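Local coordinates for protein Endonuclease/exonuclease/phosphatase (Beutenbergia cavernae DSM 12333, PDB 4RUW) that is of undetermined function but belongs to the endonuclease/exonuclease/phosphatase family, joining a zinc-bearing DNase I-like domain to an Ig-like domain, at residues E77-A81 / D315-S319; L166-Y171 / E211-Q216; R338-E344 / A432-L438. Where two conformers were deposited one is given. Residues are numbered along the deposited sequence.

Interaction 1 of 3, residues E77-A81 / D315-S319; sequences EPRIA and DRFAS
A bidentate arginine-aspartate salt bridge, backed by a small apolar contact, ties the start of helix 77-87 to the loop between strands 304-311 and 324-330 of the DNase I-like domain. Residues 77-81 are regularly helical, with A81 N bonded to E77 O at 2.9 Å. In 315-319, D315 has phi/psi -153/75, and D315-A318 form a type I β-turn (R316 -61/-28, F317 -89/11) in which A318 N donates to D315 O at 3.0 Å; S319 is extended (-147/164). The closest CA atoms are those of R79 and A318, 6.3 Å apart.

The side chain of R79 is stretched out, t at chi1, chi2 and chi3. Its guanidinium reaches the loop with one face over the turn, R79 NH2 lying 3.6 Å from F317 C and 3.8 Å from A318 N, and its NE/NH2 edge to D315. With chi1 t and chi2 near 0°, D315 offers both carboxylate oxygens: R79 NE donates to D315 OD2 at 2.9 Å and R79 NH2 to D315 OD1 at 3.1 Å, both nearly straight. Separately, R79 NE is 3.9 Å from A318 CB. A water donates to R79 O at 2.9 Å and to D315 OD2 at 2.7 Å. I80, in the mm rotamer about 13 Å from the bound zinc ion, brings CD1 to 3.8 Å from A318 O and 4.3 Å from A318 CB.

R79 NH1 makes a further salt bridge to D70, so the arginine joins two acidic loop residues to the helix start. I80 and S319 both also touch W61 of strand 55-62, while E77, P78 and A81 touch helix 110-118.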
loop_
_atom_site.group_PDB
_atom_site.type_symbol
_atom_site.label_atom_id
_atom_site.label_comp_id
_atom_site.label_asym_id
_atom_site.label_seq_id
_atom_site.Cartn_x
_atom_site.Cartn_y
_atom_site.Cartn_z
ATOM N N GLU A 77 2.400 2.235 24.560
ATOM C CA GLU A 77 2.575 3.300 23.587
ATOM C C GLU A 77 4.019 3.833 23.474
ATOM O O GLU A 77 4.446 4.187 22.380
ATOM C CB GLU A 77 1.597 4.447 23.840
ATOM C CG GLU A 77 0.132 4.089 23.619
ATOM C CD GLU A 77 -0.580 3.614 24.865
ATOM O OE1 GLU A 77 0.100 3.316 25.866
ATOM O OE2 GLU A 77 -1.830 3.536 24.839
ATOM N N PRO A 78 4.776 3.909 24.590
ATOM C CA PRO A 78 6.144 4.435 24.428
ATOM C C PRO A 78 7.020 3.620 23.490
ATOM O O PRO A 78 7.865 4.164 22.798
ATOM C CB PRO A 78 6.708 4.388 25.853
ATOM C CG PRO A 78 5.512 4.588 26.705
ATOM C CD PRO A 78 4.407 3.822 26.016
ATOM N N ARG A 79 6.828 2.325 23.462
ATOM C CA ARG A 79 7.601 1.467 22.608
ATOM C C ARG A 79 7.269 1.756 21.122
ATOM O O ARG A 79 8.120 1.837 20.308
ATOM C CB ARG A 79 7.296 0.044 23.008
ATOM C CG ARG A 79 8.347 -0.906 22.677
ATOM C CD ARG A 79 8.103 -2.232 23.341
ATOM N NE ARG A 79 8.918 -3.197 22.669
ATOM C CZ ARG A 79 8.846 -4.491 22.844
ATOM N NH1 ARG A 79 7.984 -5.014 23.678
ATOM N NH2 ARG A 79 9.627 -5.268 22.184
ATOM N N ILE A 80 5.996 1.955 20.822
ATOM C CA ILE A 80 5.551 2.351 19.494
ATOM C C ILE A 80 6.132 3.724 19.130
ATOM O O ILE A 80 6.687 3.920 18.044
ATOM C CB ILE A 80 4.001 2.390 19.433
ATOM C CG1 ILE A 80 3.397 0.999 19.701
ATOM C CG2 ILE A 80 3.510 2.982 18.110
ATOM C CD1 ILE A 80 3.878 -0.094 18.775
ATOM N N ALA A 81 6.000 4.681 20.040
ATOM C CA ALA A 81 6.478 6.029 19.783
ATOM C C ALA A 81 7.981 6.073 19.537
ATOM O O ALA A 81 8.452 6.840 18.711
ATOM C CB ALA A 81 6.096 6.946 20.925
ATOM N N ASP A 315 12.737 -2.064 16.722
ATOM C CA ASP A 315 12.201 -2.827 17.846
ATOM C C ASP A 315 11.129 -3.719 17.251
ATOM O O ASP A 315 9.930 -3.453 17.377
ATOM C CB ASP A 315 11.585 -1.877 18.875
ATOM C CG ASP A 315 11.336 -2.530 20.223
ATOM O OD1 ASP A 315 11.593 -3.741 20.392
ATOM O OD2 ASP A 315 10.886 -1.800 21.126
ATOM N N ARG A 316 11.567 -4.762 16.552
ATOM C CA ARG A 316 10.660 -5.532 15.714
ATOM C C ARG A 316 9.515 -6.189 16.487
ATOM O O ARG A 316 8.435 -6.385 15.936
ATOM C CB ARG A 316 11.421 -6.567 14.880
ATOM C CG ARG A 316 11.892 -7.778 15.660
ATOM C CD ARG A 316 12.876 -8.611 14.846
ATOM N NE ARG A 316 14.122 -7.879 14.637
ATOM C CZ ARG A 316 15.079 -8.248 13.792
ATOM N NH1 ARG A 316 14.929 -9.338 13.052
ATOM N NH2 ARG A 316 16.180 -7.520 13.677
ATOM N N PHE A 317 9.737 -6.506 17.761
ATOM C CA PHE A 317 8.708 -7.190 18.539
ATOM C C PHE A 317 7.738 -6.250 19.245
ATOM O O PHE A 317 6.939 -6.687 20.063
ATOM C CB PHE A 317 9.325 -8.217 19.493
ATOM C CG PHE A 317 10.050 -9.316 18.771
ATOM C CD1 PHE A 317 9.356 -10.157 17.914
ATOM C CD2 PHE A 317 11.413 -9.499 18.920
ATOM C CE1 PHE A 317 10.004 -11.159 17.226
ATOM C CE2 PHE A 317 12.067 -10.506 18.232
ATOM C CZ PHE A 317 11.359 -11.331 17.381
ATOM N N ALA A 318 7.785 -4.967 18.893
ATOM C CA ALA A 318 6.867 -3.992 19.473
ATOM C C ALA A 318 5.418 -4.196 19.007
ATOM O O ALA A 318 4.480 -3.769 19.689
ATOM C CB ALA A 318 7.322 -2.584 19.158
ATOM N N SER A 319 5.246 -4.833 17.849
ATOM C CA SER A 319 3.920 -5.129 17.306
ATOM C C SER A 319 3.977 -6.448 16.549
ATOM O O SER A 319 5.061 -6.928 16.219
ATOM C CB SER A 319 3.457 -4.018 16.358
ATOM O OG SER A 319 2.254 -4.402 15.704
HETATM O O HOH W 1 10.752 0.877 20.873
#

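Interaction 2 of 3, residues L166-Y171 / E211-Q216; sequences LPNENY and EDQKEQ
This is a largely polar loop-to-helix contact in the DNase I-like domain: the loop that follows 157-166, an outermost strand of its second mixed sheet, and precedes strand 179-188 lies on helix 207-222, where one helix carboxylate gathers the loop's amides. L166 and P167 are extended, N168 has phi/psi -128/46, and 169-171 have helical phi/psi without regular helical bonding; 211-216 is regular helix. CA atoms approach to 5.2 Å at L166-Q216 and 5.5 Å at N168-D212.

D212 (chi1 m) is the main acceptor. Its OD1 receives N170 N and N170 ND2 (chi1 m), its OD2 Y171 N and N168 ND2 (chi1 -93°, between wells), all at 2.9 Å. One turn on, Q216 (chi1 m, chi2 t) donates from NE2 to P167 O at 2.9 Å. A water accepts from E169 N at 3.0 Å and donates to D212 OD1 at 2.7 Å and E215 OE1 at 2.8 Å. Aliphatic parts also meet: L166 CB lies 3.8 Å from Q216 CG. S202 OG also bonds N168 ND2 and Q216 NE2.

The charge of D212 is thus met by neutral donors here, and the bonds to N170 N, Y171 N and P167 O tie the loop's backbone directly to the helix.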
loop_
_atom_site.group_PDB
_atom_site.type_symbol
_atom_site.label_atom_id
_atom_site.label_comp_id
_atom_site.label_asym_id
_atom_site.label_seq_id
_atom_site.Cartn_x
_atom_site.Cartn_y
_atom_site.Cartn_z
ATOM N N LEU A 166 -16.468 1.675 5.127
ATOM C CA LEU A 166 -16.270 0.599 4.170
ATOM C C LEU A 166 -17.112 -0.590 4.634
ATOM O O LEU A 166 -17.082 -0.944 5.797
ATOM C CB LEU A 166 -14.780 0.241 4.082
ATOM C CG LEU A 166 -13.849 1.387 3.667
ATOM C CD1 LEU A 166 -12.393 0.969 3.784
ATOM C CD2 LEU A 166 -14.144 1.870 2.257
ATOM N N PRO A 167 -17.860 -1.218 3.717
ATOM C CA PRO A 167 -18.923 -2.175 4.046
ATOM C C PRO A 167 -18.415 -3.566 4.415
ATOM O O PRO A 167 -17.347 -3.951 3.974
ATOM C CB PRO A 167 -19.689 -2.271 2.726
ATOM C CG PRO A 167 -18.622 -2.136 1.698
ATOM C CD PRO A 167 -17.701 -1.074 2.257
ATOM N N ASN A 168 -19.202 -4.312 5.188
ATOM C CA ASN A 168 -18.995 -5.746 5.384
ATOM C C ASN A 168 -20.291 -6.509 5.111
ATOM O O ASN A 168 -20.695 -7.382 5.875
ATOM C CB ASN A 168 -18.485 -6.052 6.795
ATOM C CG ASN A 168 -16.965 -6.116 6.872
ATOM O OD1 ASN A 168 -16.341 -5.295 7.533
ATOM N ND2 ASN A 168 -16.370 -7.102 6.206
ATOM N N GLU A 169 -20.952 -6.170 4.011
ATOM C CA GLU A 169 -22.277 -6.710 3.721
ATOM C C GLU A 169 -22.287 -8.216 3.456
ATOM O O GLU A 169 -23.242 -8.898 3.799
ATOM C CB GLU A 169 -22.920 -5.935 2.565
ATOM C CG GLU A 169 -24.352 -6.339 2.220
ATOM C CD GLU A 169 -25.375 -6.019 3.307
ATOM O OE1 GLU A 169 -25.058 -5.275 4.263
ATOM O OE2 GLU A 169 -26.514 -6.524 3.199
ATOM N N ASN A 170 -21.237 -8.742 2.842
ATOM C CA ASN A 170 -21.198 -10.184 2.601
ATOM C C ASN A 170 -20.931 -10.981 3.871
ATOM O O ASN A 170 -21.533 -12.026 4.094
ATOM C CB ASN A 170 -20.180 -10.530 1.519
ATOM C CG ASN A 170 -20.517 -9.883 0.197
ATOM O OD1 ASN A 170 -21.471 -10.283 -0.472
ATOM N ND2 ASN A 170 -19.743 -8.873 -0.186
ATOM N N TYR A 171 -20.033 -10.475 4.707
ATOM C CA TYR A 171 -19.722 -11.113 5.978
ATOM C C TYR A 171 -20.920 -11.093 6.923
ATOM O O TYR A 171 -21.237 -12.097 7.557
ATOM C CB TYR A 171 -18.525 -10.413 6.616
ATOM C CG TYR A 171 -18.134 -10.884 7.991
ATOM C CD1 TYR A 171 -17.724 -12.191 8.212
ATOM C CD2 TYR A 171 -18.124 -10.001 9.060
ATOM C CE1 TYR A 171 -17.338 -12.615 9.472
ATOM C CE2 TYR A 171 -17.738 -10.410 10.318
ATOM C CZ TYR A 171 -17.349 -11.723 10.521
ATOM O OH TYR A 171 -16.966 -12.141 11.775
ATOM N N GLU A 211 -14.936 -11.239 -0.626
ATOM C CA GLU A 211 -15.880 -10.411 -1.372
ATOM C C GLU A 211 -16.017 -9.026 -0.738
ATOM O O GLU A 211 -16.124 -8.023 -1.440
ATOM C CB GLU A 211 -17.239 -11.099 -1.509
ATOM C CG GLU A 211 -17.193 -12.388 -2.332
ATOM C CD GLU A 211 -16.617 -12.197 -3.740
ATOM O OE1 GLU A 211 -16.780 -11.109 -4.334
ATOM O OE2 GLU A 211 -15.997 -13.147 -4.263
ATOM N N ASP A 212 -15.979 -8.961 0.588
ATOM C CA ASP A 212 -15.970 -7.665 1.252
ATOM C C ASP A 212 -14.678 -6.892 0.986
ATOM O O ASP A 212 -14.742 -5.688 0.747
ATOM C CB ASP A 212 -16.220 -7.795 2.755
ATOM C CG ASP A 212 -17.667 -8.116 3.077
ATOM O OD1 ASP A 212 -18.542 -7.889 2.208
ATOM O OD2 ASP A 212 -17.926 -8.583 4.202
ATOM N N GLN A 213 -13.515 -7.556 1.026
ATOM C CA GLN A 213 -12.263 -6.882 0.676
ATOM C C GLN A 213 -12.388 -6.198 -0.676
ATOM O O GLN A 213 -11.980 -5.044 -0.841
ATOM C CB GLN A 213 -11.100 -7.868 0.605
ATOM C CG GLN A 213 -10.664 -8.468 1.921
ATOM C CD GLN A 213 -9.443 -9.341 1.739
ATOM O OE1 GLN A 213 -9.374 -10.123 0.791
ATOM N NE2 GLN A 213 -8.463 -9.201 2.630
ATOM N N LYS A 214 -12.956 -6.907 -1.648
ATOM C CA LYS A 214 -13.119 -6.346 -2.987
ATOM C C LYS A 214 -14.014 -5.113 -2.990
ATOM O O LYS A 214 -13.694 -4.098 -3.620
ATOM C CB LYS A 214 -13.678 -7.403 -3.939
ATOM C CG LYS A 214 -12.661 -8.469 -4.307
ATOM C CD LYS A 214 -13.317 -9.718 -4.866
ATOM C CE LYS A 214 -14.119 -9.434 -6.106
ATOM N NZ LYS A 214 -14.754 -10.681 -6.631
ATOM N N GLU A 215 -15.144 -5.184 -2.299
ATOM C CA GLU A 215 -16.039 -4.031 -2.268
ATOM C C GLU A 215 -15.431 -2.850 -1.517
ATOM O O GLU A 215 -15.587 -1.693 -1.921
ATOM C CB GLU A 215 -17.386 -4.411 -1.670
ATOM C CG GLU A 215 -18.141 -5.418 -2.530
ATOM C CD GLU A 215 -19.630 -5.370 -2.310
ATOM O OE1 GLU A 215 -20.059 -5.390 -1.141
ATOM O OE2 GLU A 215 -20.370 -5.297 -3.310
ATOM N N GLN A 216 -14.717 -3.133 -0.433
ATOM C CA GLN A 216 -14.022 -2.094 0.314
ATOM C C GLN A 216 -12.973 -1.432 -0.560
ATOM O O GLN A 216 -12.870 -0.204 -0.610
ATOM C CB GLN A 216 -13.366 -2.699 1.555
ATOM C CG GLN A 216 -14.362 -3.249 2.548
ATOM C CD GLN A 216 -13.728 -4.080 3.650
ATOM O OE1 GLN A 216 -12.526 -4.376 3.642
ATOM N NE2 GLN A 216 -14.546 -4.455 4.623
HETATM O O HOH W 2 -19.389 -5.349 1.618
#

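Interaction 3 of 3, residues R338-E344 / A432-L438; sequences RTVLAGE and ASRTETL
Strands 338-342 and 432-437 run almost antiparallel, at 168° between their directions, with axes 7.2 Å apart at closest approach. They belong to different sheets of the Ig-like β-sandwich, each an edge strand, and face one another through side chains. CA atoms are 7.8 Å apart at R338-L438 and 6.9 Å at A342-R434, closing to 5.2 Å at G343-A432, where G343 adopts phi/psi 99/161, which favours glycine.

R434 (chi1 and chi2 t, chi3 m) extends to the end of the facing strand: NH1 donates to L341 O at 2.7 Å and to G343 O at 3.0 Å, while NH2 adds a weak bond to G343 O at 3.3 Å. R338 forms a salt bridge from NH2 to E436 OE1 at 3.1 Å. E436 (chi1 m, chi2 t) also holds two waters, one donating to E436 OE1 (2.7 Å) and T339 O (2.6 Å), the other donating to E436 OE2 (3.1 Å) and accepting from L341 N (2.9 Å). Between these groups V340 CG1 packs 3.6 Å from R434 CG.

R434 thus binds carbonyls of L341 and of G343 just beyond the strand, while waters link E436 to T339 O and L341 N, joining the two sheets by polar bonds as well as apolar packing.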
loop_
_atom_site.group_PDB
_atom_site.type_symbol
_atom_site.label_atom_id
_atom_site.label_comp_id
_atom_site.label_asym_id
_atom_site.label_seq_id
_atom_site.Cartn_x
_atom_site.Cartn_y
_atom_site.Cartn_z
ATOM N N ARG A 338 -0.221 6.006 -17.864
ATOM C CA ARG A 338 -1.051 4.943 -18.407
ATOM C C ARG A 338 -0.611 3.583 -17.893
ATOM O O ARG A 338 0.584 3.296 -17.780
ATOM C CB ARG A 338 -1.023 4.957 -19.938
ATOM C CG ARG A 338 -1.953 3.922 -20.573
ATOM C CD ARG A 338 -2.219 4.222 -22.039
ATOM N NE ARG A 338 -2.925 5.488 -22.200
ATOM C CZ ARG A 338 -4.248 5.606 -22.243
ATOM N NH1 ARG A 338 -4.800 6.798 -22.385
ATOM N NH2 ARG A 338 -5.017 4.530 -22.145
ATOM N N THR A 339 -1.592 2.748 -17.582
ATOM C CA THR A 339 -1.369 1.360 -17.213
ATOM C C THR A 339 -1.938 0.454 -18.288
ATOM O O THR A 339 -3.061 0.658 -18.752
ATOM C CB THR A 339 -2.077 1.029 -15.900
ATOM O OG1 THR A 339 -1.524 1.837 -14.861
ATOM C CG2 THR A 339 -1.909 -0.444 -15.537
ATOM N N VAL A 340 -1.149 -0.528 -18.704
ATOM C CA VAL A 340 -1.659 -1.595 -19.549
ATOM C C VAL A 340 -1.439 -2.905 -18.794
ATOM O O VAL A 340 -0.313 -3.239 -18.423
ATOM C CB VAL A 340 -0.979 -1.623 -20.935
ATOM C CG1 VAL A 340 -1.570 -2.736 -21.781
ATOM C CG2 VAL A 340 -1.146 -0.272 -21.630
ATOM N N LEU A 341 -2.525 -3.616 -18.516
ATOM C CA LEU A 341 -2.444 -4.881 -17.798
ATOM C C LEU A 341 -1.927 -5.975 -18.715
ATOM O O LEU A 341 -2.093 -5.900 -19.933
ATOM C CB LEU A 341 -3.809 -5.273 -17.241
ATOM C CG LEU A 341 -4.439 -4.294 -16.249
ATOM C CD1 LEU A 341 -5.817 -4.779 -15.858
ATOM C CD2 LEU A 341 -3.558 -4.150 -15.021
ATOM N N ALA A 342 -1.311 -6.988 -18.114
ATOM C CA ALA A 342 -0.716 -8.088 -18.863
ATOM C C ALA A 342 -1.452 -9.396 -18.619
ATOM O O ALA A 342 -1.985 -9.628 -17.530
ATOM C CB ALA A 342 0.753 -8.239 -18.485
ATOM N N GLY A 343 -1.460 -10.259 -19.630
ATOM C CA GLY A 343 -2.117 -11.551 -19.537
ATOM C C GLY A 343 -3.488 -11.532 -20.180
ATOM O O GLY A 343 -4.077 -10.472 -20.374
ATOM N N GLU A 344 -4.003 -12.697 -20.504
ATOM C CA GLU A 344 -5.261 -12.779 -21.234
ATOM C C GLU A 344 -6.425 -12.095 -20.555
ATOM O O GLU A 344 -7.242 -11.519 -21.194
ATOM C CB GLU A 344 -5.598 -14.226 -21.557
ATOM C CG GLU A 344 -5.655 -15.190 -20.404
ATOM C CD GLU A 344 -5.793 -16.651 -20.864
ATOM O OE1 GLU A 344 -6.038 -16.878 -22.042
ATOM O OE2 GLU A 344 -5.679 -17.550 -20.028
ATOM N N ALA A 432 -0.028 -13.677 -24.504
ATOM C CA ALA A 432 -1.061 -12.651 -24.509
ATOM C C ALA A 432 -0.428 -11.314 -24.838
ATOM O O ALA A 432 0.728 -11.077 -24.499
ATOM C CB ALA A 432 -1.754 -12.583 -23.154
ATOM N N SER A 433 -1.197 -10.442 -25.479
ATOM C CA SER A 433 -0.736 -9.105 -25.812
ATOM C C SER A 433 -1.894 -8.124 -25.719
ATOM O O SER A 433 -3.019 -8.433 -26.120
ATOM C CB SER A 433 -0.149 -9.080 -27.223
ATOM O OG SER A 433 0.188 -7.760 -27.618
ATOM N N ARG A 434 -1.608 -6.939 -25.196
ATOM C CA ARG A 434 -2.583 -5.866 -25.086
ATOM C C ARG A 434 -1.873 -4.572 -25.466
ATOM O O ARG A 434 -0.764 -4.316 -24.977
ATOM C CB ARG A 434 -3.095 -5.816 -23.643
ATOM C CG ARG A 434 -4.086 -4.752 -23.334
ATOM C CD ARG A 434 -4.640 -4.919 -21.930
ATOM N NE ARG A 434 -5.587 -6.030 -21.839
ATOM C CZ ARG A 434 -5.315 -7.233 -21.334
ATOM N NH1 ARG A 434 -4.108 -7.514 -20.850
ATOM N NH2 ARG A 434 -6.262 -8.164 -21.306
ATOM N N THR A 435 -2.499 -3.765 -26.313
ATOM C CA THR A 435 -1.899 -2.520 -26.760
ATOM C C THR A 435 -2.903 -1.377 -26.648
ATOM O O THR A 435 -4.094 -1.559 -26.933
ATOM C CB THR A 435 -1.411 -2.626 -28.231
ATOM O OG1 THR A 435 -0.568 -3.773 -28.371
ATOM C CG2 THR A 435 -0.642 -1.372 -28.641
ATOM N N GLU A 436 -2.425 -0.210 -26.216
ATOM C CA GLU A 436 -3.263 0.977 -26.114
ATOM C C GLU A 436 -2.488 2.180 -26.649
ATOM O O GLU A 436 -1.326 2.390 -26.279
ATOM C CB GLU A 436 -3.659 1.229 -24.654
ATOM C CG GLU A 436 -4.485 0.104 -24.027
ATOM C CD GLU A 436 -4.734 0.292 -22.542
ATOM O OE1 GLU A 436 -4.734 1.454 -22.079
ATOM O OE2 GLU A 436 -4.910 -0.734 -21.839
ATOM N N THR A 437 -3.110 2.968 -27.523
ATOM C CA THR A 437 -2.486 4.214 -27.962
ATOM C C THR A 437 -2.463 5.214 -26.815
ATOM O O THR A 437 -3.256 5.122 -25.882
ATOM C CB THR A 437 -3.215 4.841 -29.163
ATOM O OG1 THR A 437 -4.624 4.866 -28.911
ATOM C CG2 THR A 437 -2.941 4.046 -30.428
ATOM N N LEU A 438 -1.536 6.164 -26.890
ATOM C CA LEU A 438 -1.391 7.177 -25.854
ATOM C C LEU A 438 -2.026 8.497 -26.287
ATOM O O LEU A 438 -2.719 8.570 -27.306
ATOM C CB LEU A 438 0.093 7.426 -25.565
ATOM C CG LEU A 438 0.997 6.204 -25.439
ATOM C CD1 LEU A 438 2.452 6.629 -25.340
ATOM C CD2 LEU A 438 0.604 5.364 -24.237
HETATM O O HOH W 3 -5.377 1.661 -19.490
HETATM O O HOH W 4 -5.090 -2.447 -19.308
#

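Along the chain, interaction 1 spans much of the DNase I-like domain, opening at residue 77 and closing at 319; interaction 2 falls wholly between its segments, and interaction 3 follows in the Ig-like domain. The first lies beside the sheet containing strands 55-62, 304-311 and 324-330; the second, 31 Å away between centres, lies on helix 207-222 at the end of strand 157-166 in the domain's other sheet. Interaction 3, between edge strands 334-342 and 430-437 of the two Ig-like sheets, is centred 29 Å from interaction 2 and 43 Å from interaction 1. None touches another, but helix 251-260 contacts K214 of interaction 2 and, through A259 O, T339 of interaction 3, bridging the domains.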